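Local coordinates for KaiC-like domain-containing protein (Pyrococcus horikoshii, PDB 2EKD) that is of unknown function but, as a KaiC-like member of the P-loop NTPase clan, may be related to nucleotide-binding proteins, at residues Val20-Gly24 against Val155-Val159; Glu99-Met103 against Asn142-Arg146. One frame throughout, in Å; residues are numbered along the deposited sequence.

Contact 1. Residues Val20-Gly24 against Val155-Val159; sequences VEYSG and VNRNV
Tyr22 O is gripped from several directions: Arg157 N donates to it at 3.0 Å, water 1 donates from 2.6 Å, and a CA-H...O contact from Asn156 joins them. This carbonyl continues a parallel ladder, in which Val155 N gives a nearly straight bond (167°) to Val20 O and Tyr22 N returns one to Val155 O, 3.0 Å away. The ladder ends as helix 157-163 starts. Asn156 suits that junction as its N-cap: its OD1 accepts weakly from Val159 N and also accepts a hydrogen bond from water 1, which itself accepts from Asn158 N. Tyr22 lays one ring face over Asn156 N; a chi1 of 68°, which tucks CG between the two backbone branches, turns the ring over the neighbouring strand. A leucine in place of Tyr22 has no hydroxyl and less breadth, so Glu173 of the second subunit would probably lose a hydrogen-bond partner and the Asn156 backbone part of its cover. Asn156 ND2 bonds to that same glutamate. On the other sheet face, Glu21 CG packs 4.1 Å from Val155 CG2, while its OE1 makes a long salt bridge (3.8 Å) to Arg157 NE and a further one to Lys189. Strand 17-22 thus runs between strands 149-156 and 177-182, with helix 121-127 against Tyr22 and Asn156 and helix 165-174 against Glu21 and Arg157.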
ATOM      1  N   VAL F  20       3.524  27.065   4.096  1.00 17.30           N
ATOM      2  CA  VAL F  20       2.427  27.377   3.188  1.00 16.67           C
ATOM      3  C   VAL F  20       2.222  26.158   2.285  1.00 17.18           C
ATOM      4  O   VAL F  20       2.978  25.940   1.330  1.00 17.85           O
ATOM      5  CB  VAL F  20       2.756  28.612   2.311  1.00 17.78           C
ATOM      6  CG1 VAL F  20       1.594  28.911   1.363  1.00 16.97           C
ATOM      7  CG2 VAL F  20       3.044  29.817   3.201  1.00 17.05           C
ATOM      8  N   GLU F  21       1.206  25.362   2.605  1.00 14.71           N
ATOM      9  CA  GLU F  21       0.907  24.158   1.848  1.00 14.60           C
ATOM     10  C   GLU F  21      -0.029  24.431   0.680  1.00 14.44           C
ATOM     11  O   GLU F  21      -1.057  25.099   0.824  1.00 14.86           O
ATOM     12  CB  GLU F  21       0.310  23.098   2.783  1.00 13.30           C
ATOM     13  CG  GLU F  21       1.199  22.824   3.982  1.00 14.69           C
ATOM     14  CD  GLU F  21       0.650  21.784   4.936  1.00 16.42           C
ATOM     15  OE1 GLU F  21      -0.580  21.582   4.996  1.00 18.69           O
ATOM     16  OE2 GLU F  21       1.460  21.176   5.654  1.00 20.14           O
ATOM     17  N   TYR F  22       0.332  23.912  -0.485  1.00 13.39           N
ATOM     18  CA  TYR F  22      -0.488  24.107  -1.669  1.00 14.86           C
ATOM     19  C   TYR F  22      -0.451  22.857  -2.545  1.00 14.80           C
ATOM     20  O   TYR F  22       0.219  21.880  -2.205  1.00 15.65           O
ATOM     21  CB  TYR F  22       0.010  25.337  -2.442  1.00 12.68           C
ATOM     22  CG  TYR F  22       1.371  25.185  -3.091  1.00 15.37           C
ATOM     23  CD1 TYR F  22       1.495  24.665  -4.383  1.00 15.45           C
ATOM     24  CD2 TYR F  22       2.537  25.563  -2.419  1.00 13.99           C
ATOM     25  CE1 TYR F  22       2.745  24.530  -4.989  1.00 15.56           C
ATOM     26  CE2 TYR F  22       3.790  25.430  -3.015  1.00 14.09           C
ATOM     27  CZ  TYR F  22       3.888  24.913  -4.302  1.00 15.66           C
ATOM     28  OH  TYR F  22       5.123  24.773  -4.903  1.00 15.13           O
ATOM     29  N   SER F  23      -1.191  22.883  -3.650  1.00 15.41           N
ATOM     30  CA  SER F  23      -1.225  21.770  -4.602  1.00 17.05           C
ATOM     31  C   SER F  23      -1.064  22.342  -6.010  1.00 16.86           C
ATOM     32  O   SER F  23      -1.110  23.559  -6.197  1.00 18.65           O
ATOM     33  CB  SER F  23      -2.556  21.019  -4.522  1.00 16.71           C
ATOM     34  OG  SER F  23      -3.617  21.826  -5.016  1.00 20.45           O
ATOM     35  N   GLY F  24      -0.897  21.466  -6.996  1.00 16.50           N
ATOM     36  CA  GLY F  24      -0.744  21.910  -8.369  1.00 15.51           C
ATOM     37  C   GLY F  24      -1.890  22.767  -8.895  1.00 17.99           C
ATOM     38  O   GLY F  24      -1.683  23.587  -9.790  1.00 16.40           O
ATOM     39  N   VAL F 155       5.289  24.941   0.042  1.00 15.88           N
ATOM     40  CA  VAL F 155       5.543  23.546  -0.293  1.00 15.62           C
ATOM     41  C   VAL F 155       4.332  22.876  -0.925  1.00 15.57           C
ATOM     42  O   VAL F 155       3.194  23.109  -0.515  1.00 15.04           O
ATOM     43  CB  VAL F 155       5.943  22.718   0.953  1.00 16.63           C
ATOM     44  CG1 VAL F 155       7.130  23.376   1.671  1.00 16.17           C
ATOM     45  CG2 VAL F 155       4.750  22.578   1.892  1.00 15.90           C
ATOM     46  N   ASN F 156       4.588  22.064  -1.945  1.00 15.27           N
ATOM     47  CA  ASN F 156       3.532  21.315  -2.599  1.00 15.67           C
ATOM     48  C   ASN F 156       3.333  20.121  -1.663  1.00 15.92           C
ATOM     49  O   ASN F 156       4.115  19.176  -1.671  1.00 16.00           O
ATOM     50  CB  ASN F 156       3.976  20.843  -3.981  1.00 15.37           C
ATOM     51  CG  ASN F 156       2.869  20.150  -4.733  1.00 14.42           C
ATOM     52  OD1 ASN F 156       2.179  19.304  -4.179  1.00 16.11           O
ATOM     53  ND2 ASN F 156       2.700  20.497  -6.007  1.00 15.06           N
ATOM     54  N   ARG F 157       2.290  20.200  -0.844  1.00 19.73           N
ATOM     55  CA  ARG F 157       1.961  19.187   0.156  1.00 21.42           C
ATOM     56  C   ARG F 157       1.914  17.736  -0.328  1.00 20.05           C
ATOM     57  O   ARG F 157       2.525  16.862   0.280  1.00 20.43           O
ATOM     58  CB  ARG F 157       0.625  19.540   0.817  1.00 23.20           C
ATOM     59  CG  ARG F 157       0.223  18.588   1.929  1.00 30.59           C
ATOM     60  CD  ARG F 157      -1.223  18.787   2.338  1.00 35.07           C
ATOM     61  NE  ARG F 157      -1.503  18.150   3.620  1.00 39.80           N
ATOM     62  CZ  ARG F 157      -1.479  16.837   3.828  1.00 43.13           C
ATOM     63  NH1 ARG F 157      -1.192  16.003   2.836  1.00 42.02           N
ATOM     64  NH2 ARG F 157      -1.735  16.359   5.040  1.00 46.62           N
ATOM     65  N   ASN F 158       1.188  17.487  -1.411  1.00 19.64           N
ATOM     66  CA  ASN F 158       1.057  16.140  -1.957  1.00 20.28           C
ATOM     67  C   ASN F 158       2.384  15.515  -2.353  1.00 20.11           C
ATOM     68  O   ASN F 158       2.580  14.310  -2.184  1.00 21.44           O
ATOM     69  CB  ASN F 158       0.116  16.139  -3.163  1.00 23.54           C
ATOM     70  CG  ASN F 158      -1.308  16.496  -2.788  1.00 28.25           C
ATOM     71  OD1 ASN F 158      -1.753  16.225  -1.670  1.00 32.14           O
ATOM     72  ND2 ASN F 158      -2.039  17.093  -3.727  1.00 30.48           N
ATOM     73  N   VAL F 159       3.285  16.325  -2.893  1.00 16.80           N
ATOM     74  CA  VAL F 159       4.592  15.833  -3.283  1.00 17.25           C
ATOM     75  C   VAL F 159       5.333  15.292  -2.059  1.00 19.90           C
ATOM     76  O   VAL F 159       5.944  14.229  -2.126  1.00 20.84           O
ATOM     77  CB  VAL F 159       5.433  16.948  -3.938  1.00 15.57           C
ATOM     78  CG1 VAL F 159       6.880  16.511  -4.058  1.00 18.41           C
ATOM     79  CG2 VAL F 159       4.875  17.275  -5.312  1.00 16.62           C
TER
HETATM   80  O   HOH W   1      -0.523  19.389  -2.395  1.00 28.99           O

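Contact 2. Residues Glu99-Met103 against Asn142-Arg146; sequences EQEYM and NYVGR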
ATOM      1  N   GLU F  99      24.677  25.435   6.927  1.00 70.58           N
ATOM      2  CA  GLU F  99      24.159  26.559   7.693  1.00 71.30           C
ATOM      3  C   GLU F  99      25.246  27.587   7.988  1.00 70.65           C
ATOM      4  O   GLU F  99      24.948  28.701   8.414  1.00 71.59           O
ATOM      5  CB  GLU F  99      23.517  26.073   9.000  1.00 72.32           C
ATOM      6  CG  GLU F  99      24.444  25.328   9.942  1.00 73.66           C
ATOM      7  CD  GLU F  99      23.722  24.814  11.175  1.00 74.95           C
ATOM      8  OE1 GLU F  99      23.143  25.639  11.917  1.00 74.98           O
ATOM      9  OE2 GLU F  99      23.732  23.583  11.401  1.00 74.81           O
ATOM     10  N   GLN F 100      26.500  27.217   7.751  1.00 69.93           N
ATOM     11  CA  GLN F 100      27.617  28.127   7.991  1.00 69.75           C
ATOM     12  C   GLN F 100      27.783  29.110   6.838  1.00 68.68           C
ATOM     13  O   GLN F 100      28.232  30.239   7.036  1.00 68.77           O
ATOM     14  CB  GLN F 100      28.927  27.351   8.176  1.00 71.18           C
ATOM     15  CG  GLN F 100      29.011  26.496   9.436  1.00 73.05           C
ATOM     16  CD  GLN F 100      28.132  25.261   9.376  1.00 74.30           C
ATOM     17  OE1 GLN F 100      28.183  24.497   8.411  1.00 75.17           O
ATOM     18  NE2 GLN F 100      27.328  25.053  10.414  1.00 74.48           N
ATOM     19  N   GLU F 101      27.424  28.674   5.634  1.00 67.37           N
ATOM     20  CA  GLU F 101      27.540  29.512   4.445  1.00 66.22           C
ATOM     21  C   GLU F 101      26.361  30.468   4.313  1.00 64.54           C
ATOM     22  O   GLU F 101      26.515  31.591   3.828  1.00 63.87           O
ATOM     23  CB  GLU F 101      27.626  28.640   3.190  1.00 66.99           C
ATOM     24  CG  GLU F 101      28.795  27.673   3.183  1.00 68.96           C
ATOM     25  CD  GLU F 101      28.859  26.851   1.913  1.00 70.01           C
ATOM     26  OE1 GLU F 101      28.999  27.448   0.824  1.00 70.37           O
ATOM     27  OE2 GLU F 101      28.769  25.608   2.003  1.00 70.85           O
ATOM     28  N   TYR F 102      25.187  30.014   4.739  1.00 63.33           N
ATOM     29  CA  TYR F 102      23.972  30.821   4.673  1.00 62.17           C
ATOM     30  C   TYR F 102      24.150  32.115   5.467  1.00 62.61           C
ATOM     31  O   TYR F 102      23.900  33.209   4.956  1.00 62.03           O
ATOM     32  CB  TYR F 102      22.783  30.023   5.224  1.00 59.57           C
ATOM     33  CG  TYR F 102      21.434  30.684   5.030  1.00 56.40           C
ATOM     34  CD1 TYR F 102      20.952  30.969   3.753  1.00 54.97           C
ATOM     35  CD2 TYR F 102      20.636  31.021   6.123  1.00 55.10           C
ATOM     36  CE1 TYR F 102      19.709  31.572   3.567  1.00 54.23           C
ATOM     37  CE2 TYR F 102      19.390  31.625   5.949  1.00 53.59           C
ATOM     38  CZ  TYR F 102      18.933  31.897   4.670  1.00 53.92           C
ATOM     39  OH  TYR F 102      17.707  32.499   4.493  1.00 53.03           O
HETATM   40  N   MSE F 103      24.593  31.981   6.715  1.00 63.89           N
HETATM   41  CA  MSE F 103      24.811  33.132   7.587  1.00 65.62           C
HETATM   42  C   MSE F 103      25.770  34.140   6.963  1.00 64.41           C
HETATM   43  O   MSE F 103      25.639  35.347   7.170  1.00 64.32           O
HETATM   44  CB  MSE F 103      25.364  32.670   8.938  1.00 69.65           C
HETATM   45  CG  MSE F 103      24.393  31.824   9.745  1.00 74.57           C
HETATM   46 SE   MSE F 103      22.865  32.717  10.096  1.00 82.66          SE
HETATM   47  CE  MSE F 103      23.319  33.569  11.604  1.00 79.40           C
ATOM     48  N   ASN F 142      16.315  24.751  12.308  1.00 22.69           N
ATOM     49  CA  ASN F 142      17.458  25.509  12.821  1.00 23.60           C
ATOM     50  C   ASN F 142      17.283  27.027  12.751  1.00 23.45           C
ATOM     51  O   ASN F 142      17.944  27.759  13.482  1.00 23.56           O
ATOM     52  CB  ASN F 142      18.754  25.129  12.085  1.00 26.47           C
ATOM     53  CG  ASN F 142      19.285  23.758  12.489  1.00 29.21           C
ATOM     54  OD1 ASN F 142      19.156  23.341  13.641  1.00 31.10           O
ATOM     55  ND2 ASN F 142      19.905  23.061  11.542  1.00 31.58           N
ATOM     56  N   TYR F 143      16.396  27.502  11.883  1.00 23.85           N
ATOM     57  CA  TYR F 143      16.191  28.936  11.746  1.00 26.01           C
ATOM     58  C   TYR F 143      14.902  29.435  12.375  1.00 27.59           C
ATOM     59  O   TYR F 143      14.603  30.629  12.318  1.00 27.11           O
ATOM     60  CB  TYR F 143      16.250  29.329  10.271  1.00 27.53           C
ATOM     61  CG  TYR F 143      17.600  29.039   9.669  1.00 32.82           C
ATOM     62  CD1 TYR F 143      18.732  29.766  10.055  1.00 33.88           C
ATOM     63  CD2 TYR F 143      17.768  27.984   8.773  1.00 33.55           C
ATOM     64  CE1 TYR F 143      19.998  29.441   9.566  1.00 35.62           C
ATOM     65  CE2 TYR F 143      19.020  27.651   8.282  1.00 35.78           C
ATOM     66  CZ  TYR F 143      20.129  28.378   8.680  1.00 36.37           C
ATOM     67  OH  TYR F 143      21.362  28.032   8.189  1.00 39.97           O
ATOM     68  N   VAL F 144      14.139  28.522  12.968  1.00 27.14           N
ATOM     69  CA  VAL F 144      12.902  28.900  13.632  1.00 27.84           C
ATOM     70  C   VAL F 144      13.269  29.778  14.826  1.00 29.06           C
ATOM     71  O   VAL F 144      14.028  29.364  15.704  1.00 30.24           O
ATOM     72  CB  VAL F 144      12.127  27.656  14.129  1.00 26.71           C
ATOM     73  CG1 VAL F 144      10.927  28.085  14.966  1.00 24.74           C
ATOM     74  CG2 VAL F 144      11.658  26.832  12.937  1.00 24.77           C
ATOM     75  N   GLY F 145      12.749  30.998  14.852  1.00 29.90           N
ATOM     76  CA  GLY F 145      13.055  31.876  15.962  1.00 30.98           C
ATOM     77  C   GLY F 145      13.989  33.044  15.689  1.00 31.89           C
ATOM     78  O   GLY F 145      14.102  33.923  16.540  1.00 32.78           O
ATOM     79  N   ARG F 146      14.678  33.079  14.549  1.00 33.40           N
ATOM     80  CA  ARG F 146      15.552  34.222  14.299  1.00 35.67           C
ATOM     81  C   ARG F 146      14.677  35.385  13.864  1.00 35.14           C
ATOM     82  O   ARG F 146      14.010  35.350  12.823  1.00 34.14           O
ATOM     83  CB  ARG F 146      16.652  33.915  13.268  1.00 38.81           C
ATOM     84  CG  ARG F 146      16.214  33.603  11.864  1.00 42.91           C
ATOM     85  CD  ARG F 146      17.433  33.331  10.962  1.00 45.31           C
ATOM     86  NE  ARG F 146      18.141  34.543  10.535  1.00 45.78           N
ATOM     87  CZ  ARG F 146      19.320  34.944  11.006  1.00 47.51           C
ATOM     88  NH1 ARG F 146      19.951  34.238  11.936  1.00 49.07           N
ATOM     89  NH2 ARG F 146      19.881  36.051  10.536  1.00 45.34           N
TER
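Tyr143 and Arg146 stand at the two ends of a type II β turn, closed by a weak bond from Arg146 N to Tyr143 O, and both residues direct their side chains at the start of helix 99-105. Gly145 fits the third position of this turn because its phi of 108° would drive a CB into the carbonyl oxygen of the residue before it. Tyr143 makes the largest single contribution, meeting Glu99, Tyr102 and Met103. Its CG lies anti to the carbonyl carbon (chi1 -62°), and the ring reaches across to the helix between these three residues. Tyr102 meets it in an edge-to-face (T-shaped) stack, the edge of Tyr102 turned to the face of Tyr143, with centroids 5.2 Å apart and planes at 62°. CD2 of Tyr102 comes within 3.7 Å of Tyr143 CZ. Tyrosine serves well at both places: each ring supplies a broad apolar surface, while the Tyr102 hydroxyl continues to a weak hydrogen bond with Asp46. The Tyr143 hydroxyl is pressed closely against the start of the helix, where OH lies 3.0 Å from Glu99 CB and 3.2 Å from its CA. Glu99 then extends its chain toward Asn142, but OE2 stays 3.9 Å from ND2, and the Asn142 amide has its stronger partner elsewhere, with OD1 accepting from Lys81 of the third subunit. Met103, present as selenomethionine, bends its flexible chain round to bring SE near the plane of the Tyr143 ring at its edge, 4.4 Å from CE1. That bend also leads the methyl group onward to the arginine at the end of the turn: CE of Met103 approaches Arg146 NH1 to 3.4 Å.

In the fold
Strand 149-156 ties the two contacts together: the turn of contact 2 lies just before the strand starts, and contact 1 forms where it ends. They therefore sit on opposite sides of the chain's centre, with their own centres 24 Å apart and nearest atoms about 12 Å apart, and do not touch. In sequence, contact 2 is nested within the long loop that contact 1 closes. Contact 1 is buried and contact 2 lies at the surface, yet each has another subunit close by. In P-loop NTPases the nucleotide lies at the C-terminal ends of the parallel strands, the side where contact 1 sits; whether this protein binds one there is not known.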